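Walker-Type ATPase (Pyrococcus abyssi, PDB 2QEN) probably works as an ATPase of the P-loop class: it binds ADP and magnesium through a Walker-type nucleotide site, and its cellular role is unknown. Local coordinates at residues K90-S93 against L99-K102; L123-G128 against L162-I167; P56-D61 against S83-F88. The protein carries 1 engineered substitution. All coordinates share one frame; numbering follows the deposited sequence.

Contact 1 (K90-S93 against L99-K102); sequences KFQS and LNLK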
# COMPACT_ATOMS: atom_id res chain seq x y z
N LYS A 90 -9.84 19.02 -17.86
CA LYS A 90 -8.42 19.08 -17.49
C LYS A 90 -7.66 17.86 -18.02
O LYS A 90 -6.54 18.00 -18.53
CB LYS A 90 -8.28 19.18 -15.96
CG LYS A 90 -6.86 19.43 -15.48
CD LYS A 90 -6.76 19.39 -13.97
CE LYS A 90 -5.44 19.98 -13.51
NZ LYS A 90 -5.29 19.92 -12.02
N PHE A 91 -8.29 16.69 -17.90
CA PHE A 91 -7.75 15.42 -18.41
C PHE A 91 -7.59 15.43 -19.93
O PHE A 91 -6.53 15.08 -20.46
CB PHE A 91 -8.68 14.28 -18.00
CG PHE A 91 -7.99 12.95 -17.89
CD1 PHE A 91 -7.31 12.61 -16.72
CD2 PHE A 91 -8.03 12.05 -18.94
CE1 PHE A 91 -6.66 11.38 -16.61
CE2 PHE A 91 -7.39 10.81 -18.84
CZ PHE A 91 -6.70 10.49 -17.67
N GLN A 92 -8.66 15.84 -20.61
CA GLN A 92 -8.69 15.98 -22.06
C GLN A 92 -7.68 17.00 -22.58
O GLN A 92 -7.14 16.84 -23.67
CB GLN A 92 -10.09 16.40 -22.51
CG GLN A 92 -11.15 15.33 -22.35
CD GLN A 92 -12.55 15.82 -22.67
OE1 GLN A 92 -12.99 16.86 -22.17
NE2 GLN A 92 -13.27 15.06 -23.49
N SER A 93 -7.43 18.05 -21.80
CA SER A 93 -6.43 19.05 -22.18
C SER A 93 -5.01 18.48 -22.02
O SER A 93 -4.16 18.71 -22.88
CB SER A 93 -6.61 20.34 -21.37
OG SER A 93 -5.50 21.21 -21.51
N LEU A 99 -12.76 12.35 -27.21
CA LEU A 99 -13.87 11.61 -26.59
C LEU A 99 -14.42 12.24 -25.31
O LEU A 99 -13.67 12.74 -24.48
CB LEU A 99 -13.44 10.18 -26.25
CG LEU A 99 -13.75 8.98 -27.15
CD1 LEU A 99 -13.74 7.74 -26.28
CD2 LEU A 99 -15.09 9.09 -27.89
N ASN A 100 -15.74 12.19 -25.17
CA ASN A 100 -16.41 12.56 -23.93
C ASN A 100 -16.89 11.31 -23.19
O ASN A 100 -17.12 10.27 -23.81
CB ASN A 100 -17.61 13.48 -24.20
CG ASN A 100 -17.19 14.89 -24.62
OD1 ASN A 100 -16.25 15.48 -24.06
ND2 ASN A 100 -17.91 15.45 -25.59
N LEU A 101 -17.03 11.42 -21.88
CA LEU A 101 -17.52 10.32 -21.07
C LEU A 101 -18.96 10.56 -20.66
O LEU A 101 -19.25 11.52 -19.94
CB LEU A 101 -16.64 10.10 -19.84
CG LEU A 101 -15.26 9.45 -20.02
CD1 LEU A 101 -14.46 9.53 -18.72
CD2 LEU A 101 -15.39 7.99 -20.46
N LYS A 102 -19.85 9.68 -21.12
CA LYS A 102 -21.28 9.74 -20.79
C LYS A 102 -21.55 9.59 -19.29
O LYS A 102 -22.39 10.31 -18.74
CB LYS A 102 -22.06 8.67 -21.59
CG LYS A 102 -23.56 8.62 -21.29
CD LYS A 102 -24.39 8.16 -22.48
CE LYS A 102 -25.88 8.28 -22.17
NZ LYS A 102 -26.74 8.34 -23.39
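Q92 reaches the loop residues L99 and N100 because its CG stands opposite the carbonyl carbon (chi1 -70°) and the chain then runs out extended, carrying the amide away from helix 88-95. N100 takes nearly the same first torsion, CG anti to the carbonyl carbon and beside the backbone N, which swings its amide back to the helix although the side chain sets off away from it. A single nitrogen serves both partners. Q92 NE2 donates to the backbone L99 O at 2.6 Å, short but bent, with an N-H...O angle of 130°, and to the side-chain N100 OD1 at 3.1 Å in a much straighter bond (168°). Both acceptors lie close to the plane of the Q92 amide, as its two N-H directions require. The donor, however, stands above the carbonyl plane of L99 and is tilted from that of N100, and the two amide planes are steeply inclined, so the groups cross rather than stack. Shortened to an alanine, this position is likely to leave L99 O and N100 OD1 without their shared donor and the N100 amide freer to turn. One amide nitrogen thus uses both its N-H groups to hold a backbone and a side-chain oxygen, a small polar tie at the surface (88 Å² buried) between loop and helix.

Contact 2 (L123-G128 against L162-I167); sequences LGEELG and LPNLKI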
# COMPACT_ATOMS: atom_id res chain seq x y z
N LEU A 123 -12.12 5.01 -24.08
CA LEU A 123 -11.15 6.08 -23.92
C LEU A 123 -9.72 5.54 -24.13
O LEU A 123 -8.89 6.17 -24.80
CB LEU A 123 -11.34 6.74 -22.55
CG LEU A 123 -10.45 7.87 -22.03
CD1 LEU A 123 -10.40 9.01 -23.03
CD2 LEU A 123 -10.97 8.36 -20.67
N GLY A 124 -9.48 4.34 -23.59
CA GLY A 124 -8.23 3.62 -23.78
C GLY A 124 -7.91 3.36 -25.24
O GLY A 124 -6.74 3.39 -25.64
N GLU A 125 -8.95 3.09 -26.03
CA GLU A 125 -8.81 2.84 -27.47
C GLU A 125 -8.20 4.01 -28.21
O GLU A 125 -7.45 3.81 -29.17
CB GLU A 125 -10.16 2.51 -28.10
CG GLU A 125 -10.50 1.04 -28.08
CD GLU A 125 -11.92 0.75 -28.55
OE1 GLU A 125 -12.50 1.54 -29.33
OE2 GLU A 125 -12.45 -0.29 -28.12
N GLU A 126 -8.55 5.22 -27.80
CA GLU A 126 -8.01 6.42 -28.41
C GLU A 126 -6.58 6.67 -27.94
O GLU A 126 -5.70 6.97 -28.76
CB GLU A 126 -8.89 7.64 -28.11
CG GLU A 126 -8.32 8.90 -28.74
CD GLU A 126 -9.23 10.11 -28.63
OE1 GLU A 126 -10.41 9.95 -28.25
OE2 GLU A 126 -8.76 11.22 -28.94
N LEU A 127 -6.36 6.52 -26.64
CA LEU A 127 -5.07 6.81 -26.01
C LEU A 127 -4.04 5.71 -26.25
O LEU A 127 -2.83 5.97 -26.24
CB LEU A 127 -5.26 7.01 -24.50
CG LEU A 127 -6.05 8.24 -24.03
CD1 LEU A 127 -6.74 7.98 -22.70
CD2 LEU A 127 -5.12 9.41 -23.92
N GLY A 128 -4.51 4.49 -26.45
CA GLY A 128 -3.65 3.31 -26.47
C GLY A 128 -4.03 2.40 -25.32
O GLY A 128 -4.32 1.22 -25.53
N LEU A 162 -11.76 -6.18 -22.17
CA LEU A 162 -11.40 -4.76 -22.29
C LEU A 162 -9.88 -4.58 -22.50
O LEU A 162 -9.16 -4.22 -21.57
CB LEU A 162 -11.96 -3.96 -21.09
CG LEU A 162 -13.49 -4.07 -20.83
CD1 LEU A 162 -13.90 -3.39 -19.52
CD2 LEU A 162 -14.36 -3.56 -22.01
N PRO A 163 -9.39 -4.87 -23.73
CA PRO A 163 -7.94 -4.87 -24.01
C PRO A 163 -7.24 -3.51 -23.92
O PRO A 163 -6.02 -3.46 -23.81
CB PRO A 163 -7.86 -5.41 -25.45
CG PRO A 163 -9.20 -5.15 -26.05
CD PRO A 163 -10.19 -5.26 -24.92
N ASN A 164 -7.99 -2.42 -23.98
CA ASN A 164 -7.37 -1.11 -23.82
C ASN A 164 -7.48 -0.57 -22.40
O ASN A 164 -7.35 0.63 -22.16
CB ASN A 164 -7.95 -0.14 -24.84
CG ASN A 164 -7.67 -0.59 -26.24
OD1 ASN A 164 -8.43 -1.38 -26.81
ND2 ASN A 164 -6.59 -0.11 -26.81
N LEU A 165 -7.73 -1.48 -21.47
CA LEU A 165 -7.90 -1.11 -20.09
C LEU A 165 -6.97 -1.96 -19.23
O LEU A 165 -6.94 -3.19 -19.36
CB LEU A 165 -9.36 -1.29 -19.69
CG LEU A 165 -9.86 -0.57 -18.44
CD1 LEU A 165 -9.88 0.94 -18.66
CD2 LEU A 165 -11.25 -1.11 -18.07
N LYS A 166 -6.18 -1.30 -18.38
CA LYS A 166 -5.27 -1.99 -17.48
C LYS A 166 -5.66 -1.68 -16.04
O LYS A 166 -6.06 -0.57 -15.73
CB LYS A 166 -3.81 -1.59 -17.75
CG LYS A 166 -3.28 -2.02 -19.11
CD LYS A 166 -3.16 -3.56 -19.22
CE LYS A 166 -3.11 -4.00 -20.68
NZ LYS A 166 -1.74 -4.00 -21.21
N ILE A 167 -5.56 -2.69 -15.19
CA ILE A 167 -5.96 -2.57 -13.80
C ILE A 167 -4.72 -2.88 -12.93
O ILE A 167 -4.01 -3.85 -13.19
CB ILE A 167 -7.16 -3.49 -13.46
CG1 ILE A 167 -8.43 -3.01 -14.17
CG2 ILE A 167 -7.40 -3.58 -11.93
CD1 ILE A 167 -9.61 -3.93 -13.95
O HOH W 1 -10.98 -2.41 -26.87
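N164 lies against the last turn of helix 113-127 and makes all the close contacts that the segment 162-167 has with it. The tight part is at G124, whose CA is only 4.8 Å from the CA of N164. G124 CA makes a C-H...O contact with N164 O at 3.5 Å, with an angle of 156° at the hydrogen. A side chain at G124 would point straight at this oxygen, and its CB would come to within 2.1 Å of N164 O, so the close approach depends on the glycine. N164 CB settles onto the same turn, 3.5 Å from G124 C. The N164 CG is anti to its carbonyl carbon, beside the backbone N (chi1 -62°), which lays the amide against the helix with ND2 toward G128 and OD1 toward E125. N164 ND2 donates to G128 O at 2.9 Å (N-H...O angle 156°), with the acceptor near the amide plane of N164 but the donor well above the carbonyl plane of G128. G128 has a positive phi, which ends the helix and leaves its carbonyl oxygen within range of the amide.

The other end of the amide faces the looser, wetter side. N164 OD1 rests 3.4 Å from E125 CG, and the two side chains cross at about a right angle. Their polar ends meet through a water, which donates to N164 OD1 (2.8 Å) and to E125 OE2, bridging two acceptors that could not bond each other directly.

L162 to L165 form a type I turn that leads from helix 149-161 into strand 165-171, while L165 packs on F117 and L120 further up helix 113-127. Helix against the entry of a parallel strand is the layering of the alpha/beta core in P-loop NTPases, here far from the nucleotide.

Contact 3 (P56-D61 against S83-F88); sequences PGILID and STISPF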
# COMPACT_ATOMS: atom_id res chain seq x y z
N PRO A 56 -2.21 8.18 -18.64
CA PRO A 56 -3.65 8.36 -18.38
C PRO A 56 -4.20 7.24 -17.51
O PRO A 56 -4.09 6.04 -17.85
CB PRO A 56 -4.30 8.32 -19.77
CG PRO A 56 -3.21 8.56 -20.72
CD PRO A 56 -1.93 8.11 -20.09
N GLY A 57 -4.78 7.63 -16.38
CA GLY A 57 -5.28 6.68 -15.42
C GLY A 57 -5.86 7.39 -14.23
O GLY A 57 -5.72 8.61 -14.09
N ILE A 58 -6.53 6.62 -13.38
CA ILE A 58 -7.11 7.11 -12.14
C ILE A 58 -6.72 6.22 -10.95
O ILE A 58 -6.52 5.01 -11.09
CB ILE A 58 -8.67 7.24 -12.21
CG1 ILE A 58 -9.30 5.94 -12.72
CG2 ILE A 58 -9.04 8.45 -13.06
CD1 ILE A 58 -10.82 6.02 -12.90
N LEU A 59 -6.60 6.85 -9.79
CA LEU A 59 -6.25 6.14 -8.56
C LEU A 59 -7.42 6.23 -7.59
O LEU A 59 -7.83 7.32 -7.19
CB LEU A 59 -4.94 6.70 -7.95
CG LEU A 59 -4.34 6.09 -6.67
CD1 LEU A 59 -4.30 4.60 -6.78
CD2 LEU A 59 -2.90 6.61 -6.41
N ILE A 60 -7.97 5.06 -7.24
CA ILE A 60 -9.05 4.97 -6.26
C ILE A 60 -8.50 4.45 -4.93
O ILE A 60 -8.01 3.34 -4.85
CB ILE A 60 -10.18 4.06 -6.76
CG1 ILE A 60 -10.75 4.61 -8.08
CG2 ILE A 60 -11.31 3.95 -5.71
CD1 ILE A 60 -11.17 3.56 -9.03
N ASP A 61 -8.61 5.28 -3.89
CA ASP A 61 -8.19 4.94 -2.53
C ASP A 61 -9.29 4.13 -1.83
O ASP A 61 -10.27 4.68 -1.32
CB ASP A 61 -7.85 6.21 -1.74
CG ASP A 61 -7.07 5.91 -0.44
OD1 ASP A 61 -7.27 4.83 0.16
OD2 ASP A 61 -6.26 6.76 -0.03
N SER A 83 -15.57 11.46 -9.48
CA SER A 83 -14.85 12.62 -8.95
C SER A 83 -13.34 12.54 -9.19
O SER A 83 -12.68 13.56 -9.26
CB SER A 83 -15.17 12.85 -7.47
OG SER A 83 -14.66 11.80 -6.66
N THR A 84 -12.80 11.33 -9.31
CA THR A 84 -11.37 11.16 -9.52
C THR A 84 -10.94 11.52 -10.95
O THR A 84 -9.83 12.01 -11.17
CB THR A 84 -10.88 9.74 -9.14
OG1 THR A 84 -11.24 9.47 -7.78
CG2 THR A 84 -9.38 9.64 -9.24
N ILE A 85 -11.81 11.26 -11.91
CA ILE A 85 -11.54 11.61 -13.30
C ILE A 85 -12.01 13.02 -13.66
O ILE A 85 -11.81 13.47 -14.78
CB ILE A 85 -12.09 10.55 -14.31
CG1 ILE A 85 -11.32 10.57 -15.63
CG2 ILE A 85 -13.59 10.69 -14.50
CD1 ILE A 85 -11.49 9.30 -16.46
N SER A 86 -12.62 13.71 -12.69
CA SER A 86 -13.09 15.09 -12.89
C SER A 86 -12.13 16.13 -12.28
O SER A 86 -11.38 15.80 -11.37
CB SER A 86 -14.51 15.24 -12.34
OG SER A 86 -15.42 14.41 -13.06
N PRO A 87 -12.12 17.38 -12.82
CA PRO A 87 -12.77 17.84 -14.05
C PRO A 87 -12.17 17.14 -15.26
O PRO A 87 -10.95 17.15 -15.45
CB PRO A 87 -12.47 19.35 -14.08
CG PRO A 87 -11.29 19.53 -13.19
CD PRO A 87 -11.40 18.47 -12.14
N PHE A 88 -13.02 16.52 -16.07
CA PHE A 88 -12.56 15.75 -17.21
C PHE A 88 -11.92 16.60 -18.32
O PHE A 88 -11.07 16.13 -19.06
CB PHE A 88 -13.68 14.85 -17.76
CG PHE A 88 -13.20 13.86 -18.79
CD1 PHE A 88 -12.07 13.07 -18.56
CD2 PHE A 88 -13.86 13.73 -20.01
CE1 PHE A 88 -11.62 12.17 -19.51
CE2 PHE A 88 -13.42 12.83 -20.96
CZ PHE A 88 -12.30 12.05 -20.72
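I58 is the residue of strand 57-61 that turns its side chain to T84, at the end of helix 74-84, and to I85, the next residue, whose CA lies 6.4 Å from the CA of I58. Its CG1 takes the position between backbone N and carbonyl carbon (chi1 51°), which leaves CG2 opposite the carbonyl carbon and directed at I85: I58 CG2 meets I85 CB at 3.9 Å and I85 CG1 at 4.0 Å. T84 comes in beside it, its methyl CG2 3.9 Å from I58 CB. The L59 side chain sets off away from T84 and packs on L48, R49 and L52 of helix 44-54 and on D135, a magnesium-site residue; the backbone makes the contact instead, L59 O lying 3.5 Å from T84 CG2. With OG1 at chi1 -56°, the T84 methyl is set opposite its own backbone N and faces the strand, while OG1 hydrogen-bonds to E80 O one turn back. I60 follows, touching E80 and L81, and F134 of strand 130-135. The chemistry is therefore van der Waals contact of methyl, methylene and methine groups, plus the T84 methyl against the L59 carbonyl oxygen; the threonine hydroxyl is satisfied within its own helix, consistent with 184 Å² buried without a polar bond between the two segments.

In the fold
The three contacts lie on the same side of the chain's centre, within the ATPase domain, and follow in series: contact 3, then contact 1, then contact 2. The centre of contact 1 is about 11 Å from that of contact 3 and about 14 Å from that of contact 2. F88 and L101 knit them together: L101 CD1 lies 3.7 Å from I85 CD1 and 4.2 Å from L123 CD2, and L123 CD2 is 3.9 Å from F88 CZ. Contact 3 comes nearest the nucleotide, the L59 side chain lying about 8 Å from both ADP and magnesium. That side chain is about 4 Å from D135 and about 5 Å from S45, magnesium-site residues, though D135 binds no magnesium in this model.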